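Local coordinates for protein profilin-2 (Mus musculus, PDB 2V8F) that binds proline-rich stretches of cytoskeletal regulators such as the formin mDia1 and, as a profilin, probably actin monomers as well, at residues Trp4-Val8 with Trp32-Ala36; Ala20-Cys26 with Ala106-Phe112; Glu47-Ile51 with Leu64-Ala68; Gly82-Asp87 with Asn125-Tyr129. All blocks are in the same frame, centred on the assembly; numbering follows the deposited sequence.

Contact 2 (20-26 with 106-112) joins two strands of the antiparallel sheet; the other three tie helices 5-12, 45-52 and 121-137 to it or to its outer strands. Contact 1 (4-8 with 32-36) carries Trp4, Tyr7 and Trp32, three of the aromatic side chains that receive the bound mDia1 peptide, and it touches contact 2, their centres about 11 Å apart: Trp32 N lies 2.8 Å from Ile22 O, a probable hydrogen bond. Contact 2 also meets contact 3 (47-51 with 64-68), whose Ile48 CD1 packs 3.4 Å from Val23 CG1. Contact 4 (82-87 with 125-129) is centred about 12 Å from contact 2 and 18 Å from contact 1; neither it nor contact 3 is touched by another protein chain of the assembly.

Contact 1: residues Trp4-Val8 with Trp32-Ala36; sequences WQSYV and WAATA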
# COMPACT_ATOMS: atom_id res chain seq x y z
N TRP A 4 -6.94 4.71 -8.93
CA TRP A 4 -7.59 4.60 -7.64
C TRP A 4 -6.80 3.71 -6.70
O TRP A 4 -6.98 3.77 -5.48
CB TRP A 4 -9.00 4.03 -7.86
CG TRP A 4 -9.89 5.09 -8.42
CD1 TRP A 4 -10.33 5.20 -9.70
CD2 TRP A 4 -10.43 6.22 -7.71
NE1 TRP A 4 -11.13 6.31 -9.84
CE2 TRP A 4 -11.21 6.94 -8.65
CE3 TRP A 4 -10.37 6.68 -6.41
CZ2 TRP A 4 -11.90 8.10 -8.30
CZ3 TRP A 4 -11.04 7.81 -6.06
CH2 TRP A 4 -11.79 8.52 -7.01
N GLN A 5 -5.88 2.89 -7.20
CA GLN A 5 -5.06 2.10 -6.27
C GLN A 5 -4.21 2.98 -5.37
O GLN A 5 -3.88 2.55 -4.25
CB GLN A 5 -4.20 1.09 -7.06
CG GLN A 5 -3.88 -0.19 -6.30
CD GLN A 5 -5.06 -1.08 -5.97
OE1 GLN A 5 -5.98 -1.29 -6.77
NE2 GLN A 5 -5.09 -1.68 -4.78
N SER A 6 -3.86 4.17 -5.83
CA SER A 6 -3.11 5.09 -4.95
C SER A 6 -3.89 5.47 -3.71
O SER A 6 -3.32 5.76 -2.65
CB SER A 6 -2.71 6.35 -5.74
OG SER A 6 -3.86 7.10 -6.13
N TYR A 7 -5.23 5.48 -3.84
CA TYR A 7 -6.05 5.75 -2.65
C TYR A 7 -6.02 4.60 -1.67
O TYR A 7 -5.97 4.82 -0.46
CB TYR A 7 -7.49 6.07 -3.09
CG TYR A 7 -7.54 7.50 -3.62
CD1 TYR A 7 -8.13 8.46 -2.83
CD2 TYR A 7 -7.04 7.87 -4.89
CE1 TYR A 7 -8.22 9.78 -3.23
CE2 TYR A 7 -7.13 9.21 -5.28
CZ TYR A 7 -7.71 10.14 -4.47
OH TYR A 7 -7.80 11.45 -4.84
N VAL A 8 -6.05 3.38 -2.19
CA VAL A 8 -5.82 2.22 -1.33
C VAL A 8 -4.48 2.32 -0.65
O VAL A 8 -4.40 2.06 0.57
CB VAL A 8 -6.00 0.93 -2.15
CG1 VAL A 8 -5.67 -0.32 -1.35
CG2 VAL A 8 -7.41 0.72 -2.68
N TRP A 32 -13.90 -0.35 -7.27
CA TRP A 32 -13.02 0.33 -8.17
C TRP A 32 -11.56 -0.04 -7.93
O TRP A 32 -10.82 -0.19 -8.87
CB TRP A 32 -13.16 1.87 -8.12
CG TRP A 32 -14.51 2.39 -8.56
CD1 TRP A 32 -15.63 1.69 -8.87
CD2 TRP A 32 -14.84 3.76 -8.73
NE1 TRP A 32 -16.65 2.53 -9.22
CE2 TRP A 32 -16.19 3.82 -9.15
CE3 TRP A 32 -14.15 4.97 -8.59
CZ2 TRP A 32 -16.87 5.02 -9.41
CZ3 TRP A 32 -14.80 6.13 -8.85
CH2 TRP A 32 -16.13 6.19 -9.26
N ALA A 33 -11.19 -0.16 -6.68
CA ALA A 33 -9.81 -0.56 -6.32
C ALA A 33 -9.92 -1.16 -4.91
O ALA A 33 -10.66 -0.68 -4.07
CB ALA A 33 -8.84 0.59 -6.30
N ALA A 34 -9.16 -2.20 -4.65
CA ALA A 34 -9.12 -2.81 -3.34
C ALA A 34 -7.82 -3.57 -3.10
O ALA A 34 -7.18 -4.00 -4.04
CB ALA A 34 -10.28 -3.81 -3.25
N THR A 35 -7.47 -3.73 -1.85
CA THR A 35 -6.41 -4.65 -1.44
C THR A 35 -6.65 -6.03 -2.01
O THR A 35 -7.74 -6.54 -1.92
CB THR A 35 -6.44 -4.72 0.11
OG1 THR A 35 -6.18 -3.43 0.64
CG2 THR A 35 -5.40 -5.72 0.65
N ALA A 36 -5.66 -6.63 -2.65
CA ALA A 36 -5.79 -7.97 -3.20
C ALA A 36 -5.89 -8.97 -2.06
O ALA A 36 -5.14 -8.80 -1.07
CB ALA A 36 -4.61 -8.26 -4.12
O HOH W 1 -7.86 -3.25 -7.09
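The start of helix 5-12 lies over the corner that the chain turns at Trp32 and Ala33, with Gln5 CA 5.4 Å from Ala33 CA, the closest pair of CA atoms at this end. Trp4 and Trp32 run side by side and point the same way, yet their rings form an edge-to-face pair: the CE3 edge of Trp32 stands over one face of the Trp4 five-membered ring, 3.5 Å from NE1, and the planes are inclined at 65°. The Trp4 NE1 proton is spent on the backbone of the bound peptide, while Trp32 NE1 donates to Ala28 O. Next to the tryptophan pair, Ala33 CB packs between Trp4 CB, at 3.8 Å, and Val8 CG2, at 3.9 Å. In the conformer described, one of two for this side chain, Gln5 reaches the strand by bending its chain at chi2 (65°), which brings its amide alongside Ala34. NE2 donates to Ala34 O at 3.2 Å in a nearly straight bond (167°), although the donor stands above the carbonyl plane. On the other amide atom, OE1 accepts from a water, 2.7 Å away, that in turn accepts from Ala34 N, so both polar ends of the amide are tied to one residue. Val8 CG1 rests against Thr35 OG1, which is hydrogen-bonded to Ala20 N. Trp32 and Ala33 both face Ile22 in a classic beta bulge. Together with Tyr7, whose hydroxyl also bonds to the peptide backbone, the tryptophan pair belongs to the aromatic poly-proline-binding groove characteristic of profilins, here holding the mDia1 peptide.

Contact 2: residues Ala20-Cys26 with Ala106-Phe112; sequences AAIVGYC and AGRVLVF. With SO4 (sulfate ion), chain F.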
# COMPACT_ATOMS: atom_id res chain seq x y z
N ALA A 20 -8.14 -2.10 2.37
CA ALA A 20 -8.86 -0.86 2.05
C ALA A 20 -9.44 -0.99 0.66
O ALA A 20 -9.00 -1.80 -0.15
CB ALA A 20 -8.02 0.40 2.18
N ALA A 21 -10.44 -0.17 0.38
CA ALA A 21 -11.07 -0.19 -0.93
C ALA A 21 -11.78 1.12 -1.24
O ALA A 21 -12.24 1.81 -0.34
CB ALA A 21 -12.07 -1.33 -1.06
N ILE A 22 -11.86 1.41 -2.52
CA ILE A 22 -12.71 2.43 -3.10
C ILE A 22 -13.76 1.74 -3.92
O ILE A 22 -13.45 0.94 -4.80
CB ILE A 22 -11.90 3.41 -3.95
CG1 ILE A 22 -10.80 4.10 -3.17
CG2 ILE A 22 -12.81 4.45 -4.60
CD1 ILE A 22 -11.28 4.96 -2.01
N VAL A 23 -15.04 2.03 -3.65
CA VAL A 23 -16.16 1.30 -4.20
C VAL A 23 -17.22 2.29 -4.70
O VAL A 23 -17.73 3.07 -3.89
CB VAL A 23 -16.73 0.32 -3.15
CG1 VAL A 23 -17.93 -0.43 -3.71
CG2 VAL A 23 -15.68 -0.60 -2.59
N GLY A 24 -17.58 2.27 -5.98
CA GLY A 24 -18.64 3.10 -6.45
C GLY A 24 -19.98 2.61 -5.87
O GLY A 24 -20.18 1.42 -5.68
N TYR A 25 -20.90 3.58 -5.69
CA TYR A 25 -22.22 3.16 -5.22
C TYR A 25 -23.36 3.71 -6.07
O TYR A 25 -24.53 3.50 -5.70
CB TYR A 25 -22.47 3.53 -3.80
CG TYR A 25 -22.63 4.96 -3.40
CD1 TYR A 25 -21.54 5.78 -3.17
CD2 TYR A 25 -23.89 5.51 -3.20
CE1 TYR A 25 -21.71 7.09 -2.78
CE2 TYR A 25 -24.01 6.81 -2.80
CZ TYR A 25 -22.93 7.64 -2.59
OH TYR A 25 -23.12 8.94 -2.16
N CYS A 26 -23.05 4.37 -7.17
CA CYS A 26 -24.05 5.00 -8.03
C CYS A 26 -24.24 4.20 -9.32
O CYS A 26 -24.82 3.10 -9.27
CB CYS A 26 -23.74 6.48 -8.22
SG CYS A 26 -23.76 7.46 -6.72
N ALA A 106 -18.70 9.42 0.09
CA ALA A 106 -18.62 10.62 -0.74
C ALA A 106 -19.82 10.66 -1.68
O ALA A 106 -20.82 9.98 -1.43
CB ALA A 106 -17.27 10.67 -1.43
N GLY A 107 -19.78 11.49 -2.72
CA GLY A 107 -20.87 11.64 -3.60
C GLY A 107 -21.07 10.47 -4.55
O GLY A 107 -22.21 10.13 -4.91
N ARG A 108 -19.97 9.90 -5.02
CA ARG A 108 -19.93 8.85 -6.00
C ARG A 108 -19.39 7.52 -5.51
O ARG A 108 -19.68 6.46 -6.04
CB ARG A 108 -19.09 9.25 -7.27
CG ARG A 108 -19.62 10.52 -7.92
CD ARG A 108 -18.75 10.97 -9.10
NE ARG A 108 -18.73 10.08 -10.21
CZ ARG A 108 -18.09 10.36 -11.36
NH1 ARG A 108 -17.42 11.49 -11.49
NH2 ARG A 108 -18.15 9.48 -12.31
N VAL A 109 -18.57 7.58 -4.47
CA VAL A 109 -17.81 6.46 -4.00
C VAL A 109 -17.91 6.31 -2.47
O VAL A 109 -18.14 7.28 -1.76
CB VAL A 109 -16.31 6.48 -4.40
CG1 VAL A 109 -16.12 6.50 -5.90
CG2 VAL A 109 -15.56 7.66 -3.79
N LEU A 110 -17.66 5.10 -2.02
CA LEU A 110 -17.47 4.68 -0.68
C LEU A 110 -16.00 4.34 -0.43
O LEU A 110 -15.35 3.76 -1.30
CB LEU A 110 -18.23 3.39 -0.37
CG LEU A 110 -19.73 3.48 -0.60
CD1 LEU A 110 -20.38 2.10 -0.49
CD2 LEU A 110 -20.42 4.47 0.36
N VAL A 111 -15.52 4.74 0.73
CA VAL A 111 -14.22 4.41 1.24
C VAL A 111 -14.37 3.34 2.30
O VAL A 111 -15.09 3.59 3.27
CB VAL A 111 -13.55 5.65 1.83
CG1 VAL A 111 -12.20 5.27 2.44
CG2 VAL A 111 -13.46 6.75 0.79
N PHE A 112 -13.73 2.19 2.15
CA PHE A 112 -13.72 1.13 3.13
C PHE A 112 -12.30 0.94 3.69
O PHE A 112 -11.35 0.90 2.93
CB PHE A 112 -14.16 -0.20 2.49
CG PHE A 112 -15.59 -0.37 2.13
CD1 PHE A 112 -16.11 0.13 0.94
CD2 PHE A 112 -16.45 -1.03 2.98
CE1 PHE A 112 -17.45 -0.07 0.66
CE2 PHE A 112 -17.77 -1.23 2.70
CZ PHE A 112 -18.29 -0.70 1.52
S SO4 F . -20.75 7.19 -11.37
O1 SO4 F . -19.33 7.05 -11.86
O2 SO4 F . -21.54 7.68 -12.51
O3 SO4 F . -20.75 8.21 -10.29
O4 SO4 F . -21.23 5.93 -10.82
O HOH W 2 -20.53 5.10 -8.34
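Ala21 and Phe112 bond to each other in both directions, and Val23 and Leu110 do the same, Leu110 N reaching Val23 O at 2.8 Å; these are the hydrogen-bonded pairs of two antiparallel strands, and Ile22 with Val111 and Gly24 with Val109 are the non-hydrogen-bonded ones. On one face Val23 CG2 packs 3.6 Å from Phe112 CD1, and on the other Ile22 CD1 meets Val111 CG2 at 4.0 Å. Past the strand end, Tyr25 N still donates to Arg108 O. Its side chain, with CG between the backbone N and carbonyl carbon (chi1 68°), folds back over the turn, where OH donates to Ala106 O at 2.6 Å in the carbonyl plane. Arg105 also bonds to this hydroxyl. Cys26 SG lies over one face of the Tyr25 ring. Farther out, Arg108 grips a sulfate, probably from the crystallisation liquor, through NE to O3 (2.8 Å) and NH2 to O1 (2.7 Å), and a water joins sulfate O4 to Cys26 N and Arg108 O. Strand 31-34 continues the sheet on the far side of strand 19-24, bonding to Ile22 through Trp32 and Ala33. Helix 45-52 lies on the Val23 and Leu110 face, and helix 121-137 on that of Val109 and Val111.

Contact 3: residues Glu47-Ile51 with Leu64-Ala68; sequences EIDMI and LTLGA
Glu47 spans the gap from helix 45-52 to the end of strand 64-66, its carboxylate taking three hydrogen bonds from segment 64-68. Gly67 N donates to Glu47 OE1 at 2.8 Å, from the syn side but 27° out of the carboxylate plane. The other oxygen has two donors: Ala68 N reaches the syn lone pair of OE2 at 2.9 Å, and the hydroxyl OG1 of Thr65 arrives at 2.6 Å on the anti side. With both Gly67 and Ala68 in backbone conformations of positive phi, the turn presents two successive N-H groups to one carboxylate, which would be expected to favour its ionised form. The group gets there because the Glu47 chain is extended beyond CG (chi2 172°), crossing the Thr65 side chain at about a right angle. Nearer the helix, a water donates to Glu47 O at 2.9 Å and to Thr65 O at 2.8 Å, bridging the two backbones. One helical turn farther on, the contact becomes apolar. Met50 CG touches Leu64 CB at 4.0 Å, while Ile51 CD1 lies 3.7 Å from Leu64 CD2 and also reaches Leu66 CD2, 4.2 Å away. The helix thus lies across one face of the sheet near 64-66, one of its two outermost strands: Leu64 packs on Cys71 and Val73 of the adjoining strand 69-77, Ile51 continues onto Met86 and Ile88 of strand 85-90, and Leu66 meets Phe112 of strand 109-114.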
# COMPACT_ATOMS: atom_id res chain seq x y z
N GLU A 47 -24.40 -6.12 -2.06
CA GLU A 47 -23.87 -5.68 -0.79
C GLU A 47 -23.71 -4.18 -0.68
O GLU A 47 -23.96 -3.60 0.37
CB GLU A 47 -22.51 -6.35 -0.50
CG GLU A 47 -22.63 -7.81 -0.23
CD GLU A 47 -21.32 -8.55 -0.13
OE1 GLU A 47 -20.32 -8.01 -0.68
OE2 GLU A 47 -21.23 -9.66 0.47
N ILE A 48 -23.31 -3.53 -1.77
CA ILE A 48 -23.28 -2.07 -1.81
C ILE A 48 -24.67 -1.46 -1.59
O ILE A 48 -24.83 -0.51 -0.80
CB ILE A 48 -22.67 -1.59 -3.15
CG1 ILE A 48 -21.20 -2.05 -3.30
CG2 ILE A 48 -22.75 -0.09 -3.28
CD1 ILE A 48 -20.72 -2.04 -4.73
N ASP A 49 -25.70 -1.99 -2.26
CA ASP A 49 -27.06 -1.51 -2.09
C ASP A 49 -27.44 -1.59 -0.61
O ASP A 49 -28.15 -0.70 -0.12
CB ASP A 49 -28.02 -2.37 -2.88
CG ASP A 49 -28.10 -2.14 -4.35
OD1 ASP A 49 -27.72 -1.02 -4.74
OD2 ASP A 49 -28.55 -3.08 -5.08
N MET A 50 -27.03 -2.64 0.10
CA MET A 50 -27.40 -2.76 1.52
C MET A 50 -26.74 -1.64 2.33
O MET A 50 -27.34 -1.06 3.21
CB MET A 50 -27.04 -4.13 2.02
CG MET A 50 -27.36 -4.39 3.47
SD MET A 50 -29.12 -4.22 3.82
CE MET A 50 -29.77 -5.53 2.76
N ILE A 51 -25.47 -1.36 2.03
CA ILE A 51 -24.77 -0.29 2.73
C ILE A 51 -25.43 1.06 2.47
O ILE A 51 -25.54 1.84 3.43
CB ILE A 51 -23.27 -0.29 2.30
CG1 ILE A 51 -22.53 -1.57 2.75
CG2 ILE A 51 -22.57 0.98 2.73
CD1 ILE A 51 -22.03 -1.51 4.17
N LEU A 64 -25.07 -7.63 7.75
CA LEU A 64 -24.83 -7.50 6.33
C LEU A 64 -23.58 -8.30 5.99
O LEU A 64 -22.83 -8.70 6.89
CB LEU A 64 -24.70 -6.03 5.93
CG LEU A 64 -23.69 -5.14 6.62
CD1 LEU A 64 -22.26 -5.31 6.10
CD2 LEU A 64 -24.05 -3.67 6.39
N THR A 65 -23.31 -8.46 4.71
CA THR A 65 -22.02 -9.10 4.34
C THR A 65 -21.18 -8.15 3.50
O THR A 65 -21.70 -7.26 2.83
CB THR A 65 -22.20 -10.42 3.57
OG1 THR A 65 -22.99 -10.13 2.39
CG2 THR A 65 -22.88 -11.49 4.40
N LEU A 66 -19.87 -8.35 3.53
CA LEU A 66 -18.91 -7.67 2.68
C LEU A 66 -18.08 -8.79 2.11
O LEU A 66 -17.42 -9.53 2.84
CB LEU A 66 -18.08 -6.68 3.48
CG LEU A 66 -18.87 -5.48 4.03
CD1 LEU A 66 -18.00 -4.62 4.92
CD2 LEU A 66 -19.48 -4.66 2.90
N GLY A 67 -18.08 -8.94 0.79
CA GLY A 67 -17.31 -10.01 0.20
C GLY A 67 -17.78 -11.34 0.76
O GLY A 67 -16.97 -12.24 0.90
N ALA A 68 -19.06 -11.49 1.05
CA ALA A 68 -19.72 -12.66 1.61
C ALA A 68 -19.33 -12.94 3.07
O ALA A 68 -19.81 -13.92 3.65
CB ALA A 68 -19.48 -13.90 0.73
O HOH W 3 -23.72 -5.29 2.66

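Contact 4: residues Gly82-Asp87 with Asn125-Tyr129; sequences GDCTMD and NKKAY
Gly82 meets the helix through its carbonyl, whose O lies 3.4 Å from Tyr129 CE1. The next carbonyl, that of Asp83, sits at the edge of the same ring and in its plane, 3.4 Å from CD1, and a water that donates to Asp83 O donates to Tyr129 O as well. Thus the ring flanks the loop leading into strand 85-90, placed there by the Tyr129 chi1 of 166°, which carries CG away from the backbone N. The Asp83 carboxylate turns toward the strand: OD1 accepts from the hydroxyl of Thr85 at 2.6 Å, and a second water donates both to this oxygen and to Asn125 OD1. Here the contact shows the layered build of the profilin fold, in which helix 121-137 packs on one face of the central antiparallel sheet; strand 85-90 and the helix run nearly antiparallel, with 153° between the short segments. Thr85 divides its two branches between the helix residues. CG2 packs 3.8 Å from Tyr129 CB, whereas OG1, having given its proton to Asp83, accepts from Asn125 ND2 at 3.0 Å. The resulting relay from Asn125 through Thr85 to Asp83 fixes the rotation of the hydroxyl. Two residues on, Asp87 OD1 takes a second bond from the same ND2, at 2.8 Å and fairly straight (164°), the amide nitrogen approaching from the syn side, slightly out of the carboxylate plane. Both acceptors lie close to the amide plane of Asn125, and so hold that group flat between them. Arg75 of strand 69-77 forms a salt bridge with Asp87 OD2.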
# COMPACT_ATOMS: atom_id res chain seq x y z
N GLY A 82 -22.21 15.98 7.51
CA GLY A 82 -20.97 16.33 8.20
C GLY A 82 -20.30 15.13 8.82
O GLY A 82 -19.32 15.22 9.55
N ASP A 83 -20.87 13.96 8.55
CA ASP A 83 -20.27 12.73 9.10
C ASP A 83 -20.13 11.73 7.96
O ASP A 83 -19.03 11.45 7.47
CB ASP A 83 -21.12 12.22 10.26
CG ASP A 83 -20.53 11.02 10.97
OD1 ASP A 83 -19.74 10.32 10.34
OD2 ASP A 83 -20.87 10.78 12.14
N CYS A 84 -21.24 11.14 7.52
CA CYS A 84 -21.27 10.29 6.35
C CYS A 84 -20.41 9.02 6.52
O CYS A 84 -19.78 8.57 5.57
CB CYS A 84 -20.78 11.04 5.10
SG CYS A 84 -21.91 12.43 4.71
N THR A 85 -20.41 8.44 7.71
CA THR A 85 -19.69 7.23 8.00
C THR A 85 -20.64 6.18 8.53
O THR A 85 -21.70 6.45 9.08
CB THR A 85 -18.50 7.44 8.98
OG1 THR A 85 -19.03 7.77 10.25
CG2 THR A 85 -17.52 8.48 8.45
N MET A 86 -20.17 4.92 8.44
CA MET A 86 -20.73 3.82 9.20
C MET A 86 -19.58 2.99 9.77
O MET A 86 -18.55 2.86 9.13
CB MET A 86 -21.50 2.81 8.37
CG MET A 86 -22.85 3.10 7.79
SD MET A 86 -23.16 1.76 6.61
CE MET A 86 -24.02 0.58 7.57
N ASP A 87 -19.82 2.46 10.94
CA ASP A 87 -18.91 1.56 11.61
C ASP A 87 -19.50 0.16 11.62
O ASP A 87 -20.66 -0.06 11.96
CB ASP A 87 -18.65 2.11 13.00
CG ASP A 87 -18.15 3.56 12.91
OD1 ASP A 87 -17.05 3.75 12.35
OD2 ASP A 87 -18.86 4.46 13.43
N ASN A 125 -12.55 5.16 11.79
CA ASN A 125 -13.61 6.07 11.41
C ASN A 125 -13.03 7.38 10.95
O ASN A 125 -13.45 7.92 9.92
CB ASN A 125 -14.59 6.25 12.60
CG ASN A 125 -15.75 7.15 12.19
OD1 ASN A 125 -15.64 8.37 12.20
ND2 ASN A 125 -16.84 6.48 11.82
N LYS A 126 -12.04 7.90 11.65
CA LYS A 126 -11.44 9.18 11.29
C LYS A 126 -10.82 9.08 9.91
O LYS A 126 -10.95 9.96 9.06
CB LYS A 126 -10.43 9.57 12.38
CG LYS A 126 -10.97 10.10 13.70
CD LYS A 126 -9.95 9.98 14.82
CE LYS A 126 -10.34 10.69 16.09
NZ LYS A 126 -11.44 11.69 15.89
N LYS A 127 -10.13 7.98 9.63
CA LYS A 127 -9.54 7.74 8.32
C LYS A 127 -10.56 7.73 7.20
O LYS A 127 -10.40 8.38 6.17
CB LYS A 127 -8.84 6.38 8.38
CG LYS A 127 -8.03 5.98 7.17
CD LYS A 127 -7.18 4.73 7.41
CE LYS A 127 -6.00 5.03 8.32
NZ LYS A 127 -4.91 5.78 7.64
N ALA A 128 -11.64 6.99 7.40
CA ALA A 128 -12.71 6.92 6.41
C ALA A 128 -13.39 8.28 6.20
O ALA A 128 -13.71 8.70 5.08
CB ALA A 128 -13.74 5.83 6.73
N TYR A 129 -13.68 8.93 7.31
CA TYR A 129 -14.27 10.26 7.28
C TYR A 129 -13.42 11.20 6.45
O TYR A 129 -13.95 11.95 5.64
CB TYR A 129 -14.46 10.79 8.72
CG TYR A 129 -14.75 12.28 8.71
CD1 TYR A 129 -16.05 12.72 8.48
CD2 TYR A 129 -13.77 13.24 8.92
CE1 TYR A 129 -16.36 14.07 8.46
CE2 TYR A 129 -14.06 14.56 8.88
CZ TYR A 129 -15.36 14.97 8.65
OH TYR A 129 -15.61 16.32 8.64
O HOH W 4 -17.01 12.19 5.49
O HOH W 5 -17.27 10.48 11.80